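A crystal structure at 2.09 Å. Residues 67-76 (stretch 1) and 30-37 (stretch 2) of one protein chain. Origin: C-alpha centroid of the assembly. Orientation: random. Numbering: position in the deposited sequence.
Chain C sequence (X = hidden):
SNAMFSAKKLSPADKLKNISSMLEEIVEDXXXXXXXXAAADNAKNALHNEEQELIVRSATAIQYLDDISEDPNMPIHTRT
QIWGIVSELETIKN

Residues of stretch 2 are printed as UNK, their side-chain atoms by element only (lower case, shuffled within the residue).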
# COMPACT_ATOMS: atom_id res chain seq x y z
N ASP C 67 14.87 0.19 -8.82
CA ASP C 67 15.96 -0.36 -9.65
C ASP C 67 15.69 -1.81 -10.04
O ASP C 67 16.04 -2.23 -11.14
CB ASP C 67 17.31 -0.27 -8.91
CG ASP C 67 17.84 1.16 -8.78
OD1 ASP C 67 17.08 2.14 -9.05
OD2 ASP C 67 19.03 1.28 -8.40
N ILE C 68 15.10 -2.57 -9.14
CA ILE C 68 14.86 -4.00 -9.36
C ILE C 68 13.54 -4.24 -10.11
O ILE C 68 13.28 -5.34 -10.58
CB ILE C 68 14.93 -4.81 -8.03
CG1 ILE C 68 15.45 -6.23 -8.28
CG2 ILE C 68 13.60 -4.79 -7.27
CD1 ILE C 68 16.96 -6.33 -8.40
N SER C 69 12.74 -3.18 -10.23
CA SER C 69 11.43 -3.23 -10.87
C SER C 69 11.54 -3.43 -12.36
O SER C 69 10.59 -3.88 -13.00
CB SER C 69 10.65 -1.93 -10.60
OG SER C 69 11.03 -0.90 -11.51
N GLU C 70 12.70 -3.10 -12.91
CA GLU C 70 12.95 -3.20 -14.34
C GLU C 70 13.49 -4.59 -14.72
O GLU C 70 13.79 -4.86 -15.89
CB GLU C 70 13.89 -2.08 -14.79
CG GLU C 70 13.60 -1.54 -16.20
CD GLU C 70 12.39 -0.61 -16.25
OE1 GLU C 70 12.07 0.03 -15.21
OE2 GLU C 70 11.76 -0.51 -17.32
N ASP C 71 13.59 -5.46 -13.72
CA ASP C 71 13.99 -6.85 -13.89
C ASP C 71 12.88 -7.61 -14.64
O ASP C 71 11.74 -7.64 -14.18
CB ASP C 71 14.24 -7.50 -12.52
CG ASP C 71 15.21 -8.66 -12.58
OD1 ASP C 71 14.77 -9.80 -12.83
OD2 ASP C 71 16.42 -8.43 -12.36
N PRO C 72 13.22 -8.22 -15.78
CA PRO C 72 12.20 -8.90 -16.58
C PRO C 72 11.67 -10.20 -15.93
O PRO C 72 10.60 -10.68 -16.32
CB PRO C 72 12.91 -9.21 -17.90
CG PRO C 72 14.35 -9.29 -17.54
CD PRO C 72 14.56 -8.31 -16.41
N ASN C 73 12.42 -10.74 -14.96
CA ASN C 73 12.08 -12.01 -14.31
C ASN C 73 11.16 -11.88 -13.11
O ASN C 73 10.85 -12.87 -12.43
CB ASN C 73 13.34 -12.78 -13.92
CG ASN C 73 13.59 -13.97 -14.84
OD1 ASN C 73 13.14 -13.99 -15.99
ND2 ASN C 73 14.30 -14.97 -14.33
N MSE C 74 10.69 -10.68 -12.83
CA MSE C 74 9.90 -10.53 -11.64
C MSE C 74 8.47 -11.05 -11.71
O MSE C 74 7.74 -10.74 -12.67
CB MSE C 74 9.90 -9.11 -11.16
CG MSE C 74 9.65 -9.11 -9.69
SE MSE C 74 9.14 -7.43 -9.25
CE MSE C 74 10.91 -6.61 -9.11
N PRO C 75 8.08 -11.85 -10.71
CA PRO C 75 6.76 -12.48 -10.67
C PRO C 75 5.67 -11.44 -10.45
O PRO C 75 5.90 -10.44 -9.78
CB PRO C 75 6.83 -13.40 -9.45
CG PRO C 75 8.32 -13.52 -9.11
CD PRO C 75 8.90 -12.22 -9.53
N ILE C 76 4.50 -11.70 -11.03
CA ILE C 76 3.35 -10.79 -10.91
C ILE C 76 3.03 -10.45 -9.45
O ILE C 76 2.92 -9.26 -9.10
CB ILE C 76 2.09 -11.33 -11.67
CG1 ILE C 76 2.39 -11.42 -13.17
CG2 ILE C 76 0.87 -10.43 -11.40
CD1 ILE C 76 1.22 -11.90 -14.07
N UNK C 30 10.40 -18.02 -1.62
CA UNK C 30 11.28 -18.87 -2.44
C UNK C 30 10.95 -18.87 -3.94
O UNK C 30 11.76 -19.34 -4.76
c UNK C 30 11.27 -20.32 -1.93
o UNK C 30 9.94 -20.85 -2.02
c UNK C 30 11.77 -20.42 -0.48
N UNK C 31 9.77 -18.37 -4.31
CA UNK C 31 9.37 -18.30 -5.72
C UNK C 31 9.95 -17.07 -6.42
O UNK C 31 9.66 -16.82 -7.59
o UNK C 31 7.32 -17.09 -5.19
c UNK C 31 7.83 -18.24 -5.87
c UNK C 31 7.17 -19.51 -5.33
N UNK C 32 10.76 -16.30 -5.70
CA UNK C 32 11.29 -15.05 -6.22
C UNK C 32 12.78 -15.20 -6.53
O UNK C 32 13.51 -15.82 -5.74
c UNK C 32 11.42 -12.52 -5.86
c UNK C 32 9.53 -13.79 -4.91
c UNK C 32 11.01 -13.85 -5.24
N UNK C 33 13.23 -14.71 -7.71
CA UNK C 33 14.67 -14.69 -8.00
C UNK C 33 15.48 -14.12 -6.82
O UNK C 33 15.07 -13.16 -6.16
c UNK C 33 12.43 -14.20 -8.84
c UNK C 33 13.47 -13.98 -9.93
c UNK C 33 14.76 -13.77 -9.21
N UNK C 34 16.62 -14.74 -6.56
CA UNK C 34 17.45 -14.35 -5.44
C UNK C 34 17.86 -12.88 -5.49
O UNK C 34 17.97 -12.25 -4.46
c UNK C 34 19.33 -17.58 -4.51
n UNK C 34 19.62 -17.47 -3.08
c UNK C 34 18.66 -15.30 -5.30
c UNK C 34 19.17 -18.31 -2.16
c UNK C 34 18.22 -16.70 -4.93
n UNK C 34 19.48 -18.09 -0.89
n UNK C 34 18.41 -19.35 -2.49
N UNK C 35 18.07 -12.33 -6.69
CA UNK C 35 18.44 -10.92 -6.80
C UNK C 35 17.34 -9.94 -6.36
O UNK C 35 17.62 -8.86 -5.87
c UNK C 35 17.82 -10.60 -9.24
o UNK C 35 17.10 -11.59 -9.37
n UNK C 35 17.68 -9.50 -9.97
c UNK C 35 18.94 -10.59 -8.21
N UNK C 36 16.08 -10.35 -6.50
CA UNK C 36 14.94 -9.51 -6.15
C UNK C 36 14.66 -9.61 -4.65
O UNK C 36 14.34 -8.61 -4.00
c UNK C 36 13.92 -9.51 -8.45
c UNK C 36 12.45 -9.13 -6.45
c UNK C 36 13.69 -9.86 -6.99
c UNK C 36 13.06 -10.31 -9.43
N UNK C 37 14.75 -10.82 -4.13
CA UNK C 37 14.78 -11.08 -2.69
C UNK C 37 15.91 -10.31 -1.97
O UNK C 37 15.71 -9.80 -0.86
c UNK C 37 14.15 -14.96 -2.92
c UNK C 37 14.68 -16.60 -1.12
n UNK C 37 14.29 -15.39 -1.53
n UNK C 37 14.99 -17.57 -1.98
n UNK C 37 14.75 -16.83 0.17
c UNK C 37 14.94 -12.58 -2.45
c UNK C 37 13.80 -13.45 -3.00

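Position 30 carries three side-chain atoms: a CB bearing one oxygen and one carbon. This beta-branched hydroxyl pattern identifies Thr30. Its side chain comes no nearer than 10.3 Å to stretch 1, so the assignment rests on covalent geometry alone.

Position 31 repeats the pattern, one carbon bearing an oxygen and a carbon. Its contact is made through the backbone: its O lies 3.9 Å from CG of Pro75, whereas its side chain stays at least 5.4 Å from stretch 1. It is likewise a threonine, Thr31.

At position 32 there are three carbons and no heteroatom, with CB forking at once into two methyls. One of these methyls approaches CG of Pro75 at 4.4 Å. The short fork is that of valine, Val32, with chi1 at -173° (t) and CG2 as the methyl in contact.

Position 33 also has three side-chain carbons, but here they form a closed ring on the backbone N, which leaves no amide hydrogen. The ring carbon bonded to that N lies 4.1 Å from CD of Pro75, and the middle ring carbon lies 3.8 Å from O of Asn73. This is Pro33, the two atoms being CD and CG. It occupies the N-cap position, and its O accepts hydrogen bonds from N of residue 36 and N of residue 37 in the helix that follows.

Position 34 bears an unbranched run of three carbons, then a nitrogen, then a carbon carrying two more nitrogens. That guanidinium end defines Arg34. The side chain remains at least 9.6 Å from stretch 1 and takes no part in the contact.

The side chain at position 35 has two carbons, the second carrying one oxygen and one nitrogen. The nitrogen lies 2.9 Å from OD2 of Asp71. The element labels separate this short carboxamide from a carboxylate, and the residue is Asn35. With chi1 at 71° (p), its ND2 donates a hydrogen bond to that OD2 with an N-H...acceptor angle of 142°.

Position 36 has four carbons, forked at CB, with one arm two carbons long. The first carbon of that arm lies 3.6 Å from CG1 of Ile68, and its end lies 3.6 Å from CG of Met74, a selenomethionine. This is an isoleucine, Ile36, touching through CG1 and CD1. Its CB points sideways, but the end of the side chain comes nearer to stretch 1.

Position 37 again shows three carbons, a nitrogen and a carbon with two nitrogens, hence Arg37. Its CB points away from stretch 1, and its NE and NH2 are hydrogen-bonded elsewhere in the structure.

The contact buries 370 Å², summed over both sides, and centres on Ile36, which has the largest covered area of any residue here. Its longer arm spans the apolar surfaces of Ile68 and Met74, while the prolines extend the packing toward Val32. Asp71, shared by two successive type I turns, directs its carboxylate to Asn35. A single hydrogen bond thus joins the stretches beside a mainly apolar contact.

Stretch 2, residues 30-37: TTVPRNIR
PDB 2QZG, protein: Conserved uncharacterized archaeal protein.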